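Local coordinates for HAD family phosphatase (Pseudomonas syringae pv. tomato, PDB 2ODA), which probably acts as a phosphatase or related hydrolase of the haloacid dehalogenase superfamily, at residues B[91-96]-B[115-120]. Residues are numbered along the deposited sequence; the frame is centred on the assembly and turned at random.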
# COMPACT_ATOMS: atom_id res chain seq x y z
N ASP B 91 -3.75 6.62 -3.07
CA ASP B 91 -3.97 7.35 -1.80
C ASP B 91 -5.31 7.07 -1.10
O ASP B 91 -5.34 6.82 0.09
CB ASP B 91 -3.85 8.86 -2.02
CG ASP B 91 -2.51 9.27 -2.57
OD1 ASP B 91 -1.98 8.59 -3.47
OD2 ASP B 91 -1.99 10.29 -2.08
N ALA B 92 -6.42 7.16 -1.84
CA ALA B 92 -7.72 6.93 -1.25
C ALA B 92 -7.79 5.56 -0.53
O ALA B 92 -8.37 5.45 0.55
CB ALA B 92 -8.79 7.02 -2.29
N CYS B 93 -7.19 4.53 -1.13
CA CYS B 93 -7.23 3.19 -0.54
C CYS B 93 -6.26 3.02 0.63
O CYS B 93 -6.61 2.47 1.69
CB CYS B 93 -6.96 2.14 -1.61
SG CYS B 93 -8.31 2.06 -2.83
N TRP B 94 -5.04 3.53 0.46
CA TRP B 94 -4.09 3.49 1.57
C TRP B 94 -4.59 4.27 2.76
O TRP B 94 -4.48 3.81 3.91
CB TRP B 94 -2.73 4.02 1.13
CG TRP B 94 -2.02 3.09 0.20
CD1 TRP B 94 -2.19 1.73 0.07
CD2 TRP B 94 -0.97 3.45 -0.70
NE1 TRP B 94 -1.31 1.24 -0.89
CE2 TRP B 94 -0.56 2.28 -1.37
CE3 TRP B 94 -0.35 4.66 -1.03
CZ2 TRP B 94 0.48 2.28 -2.33
CZ3 TRP B 94 0.68 4.67 -1.99
CH2 TRP B 94 1.06 3.49 -2.64
N MSE B 95 -5.16 5.44 2.51
CA MSE B 95 -5.69 6.23 3.61
C MSE B 95 -6.83 5.56 4.36
O MSE B 95 -6.91 5.67 5.57
CB MSE B 95 -6.02 7.64 3.17
CG MSE B 95 -4.78 8.48 3.18
SE MSE B 95 -5.12 10.18 2.34
CE MSE B 95 -6.41 10.85 3.59
N ALA B 96 -7.68 4.84 3.63
CA ALA B 96 -8.75 4.07 4.22
C ALA B 96 -8.19 2.95 5.08
O ALA B 96 -8.68 2.71 6.20
CB ALA B 96 -9.63 3.48 3.14
N PRO B 115 -14.82 2.21 -12.33
CA PRO B 115 -13.51 1.86 -12.89
C PRO B 115 -12.37 2.67 -12.32
O PRO B 115 -11.24 2.16 -12.23
CB PRO B 115 -13.66 2.15 -14.39
CG PRO B 115 -15.10 2.08 -14.63
CD PRO B 115 -15.76 2.62 -13.40
N ARG B 116 -12.65 3.92 -11.96
CA ARG B 116 -11.63 4.82 -11.42
C ARG B 116 -11.22 4.47 -9.99
O ARG B 116 -10.03 4.48 -9.65
CB ARG B 116 -12.09 6.28 -11.50
CG ARG B 116 -12.08 6.83 -12.94
CD ARG B 116 -12.66 8.25 -13.01
NE ARG B 116 -11.90 9.17 -12.13
CZ ARG B 116 -12.43 9.72 -11.04
NH1 ARG B 116 -13.68 9.44 -10.74
NH2 ARG B 116 -11.72 10.53 -10.26
N LEU B 117 -12.20 4.16 -9.16
CA LEU B 117 -11.90 3.68 -7.83
C LEU B 117 -11.27 2.29 -7.85
O LEU B 117 -10.32 2.03 -7.11
CB LEU B 117 -13.14 3.75 -6.94
CG LEU B 117 -13.02 3.11 -5.55
CD1 LEU B 117 -11.89 3.75 -4.68
CD2 LEU B 117 -14.38 3.20 -4.83
N LEU B 118 -11.80 1.37 -8.66
CA LEU B 118 -11.15 0.08 -8.85
C LEU B 118 -9.69 0.22 -9.28
O LEU B 118 -8.82 -0.51 -8.79
CB LEU B 118 -11.92 -0.80 -9.84
CG LEU B 118 -13.28 -1.23 -9.27
CD1 LEU B 118 -14.18 -1.69 -10.41
CD2 LEU B 118 -13.08 -2.33 -8.20
N GLN B 119 -9.43 1.12 -10.21
CA GLN B 119 -8.05 1.42 -10.61
C GLN B 119 -7.18 1.90 -9.44
O GLN B 119 -6.01 1.53 -9.32
CB GLN B 119 -8.03 2.45 -11.75
CG GLN B 119 -6.62 2.63 -12.41
CD GLN B 119 -6.14 1.35 -13.09
OE1 GLN B 119 -6.71 0.92 -14.08
NE2 GLN B 119 -5.10 0.74 -12.55
N SER B 120 -7.75 2.75 -8.58
CA SER B 120 -7.05 3.16 -7.35
C SER B 120 -6.68 1.91 -6.52
O SER B 120 -5.57 1.80 -6.03
CB SER B 120 -7.91 4.15 -6.54
OG SER B 120 -7.35 4.39 -5.25
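Ser120 OG, buried between helix 91-99 and helix 115-123, is gripped by a hydrogen bond with the carbonyl oxygen of Gln89, just ahead of the first helix, and lies 3.5 Å from Cys93 SG. The two helices pack against the parallel sheet of the Rossmann-like core of a HAD-family protein, where strand 109-112 runs between them in the chain and leads into the second. The axes of segments 91-96 and 115-120 approach to 9.6 Å. Their directions differ by 62°. The nearest CA atoms are Cys93 CA and Ser120 CA, 6.8 Å apart. Small residues suit such a place: Ala92, Cys93 and Ser120 all point their CB atoms at the opposite helix, and none is long enough to hold the two apart.

In Ser120 the hydroxyl stands anti to the backbone N (chi1 170°), which carries OG across to the start of helix 91-99. Ser120 OG also lies 4.2 Å from Ala92 CB, so a methyl and a sulfur both border it. A serine suits this buried, mostly apolar setting because its polar end is satisfied by the Gln89 carbonyl, tying one helix to the loop that enters the other.

Cys93, compact and only weakly polar, also suits the face of helix 91-99 turned to the sheet, where it touches Leu110 of strand 109-112 and Leu10 of strand 9-12. Leu117 likewise rests on Leu110 and extends the apolar surface toward the sheet. On helix 91-99 Trp94 is turned elsewhere, its ring stacked on Trp94 of the second subunit. Across the helix pair, the branch of Leu117 that meets the sulfur is CD1, 4.4 Å from Cys93 SG.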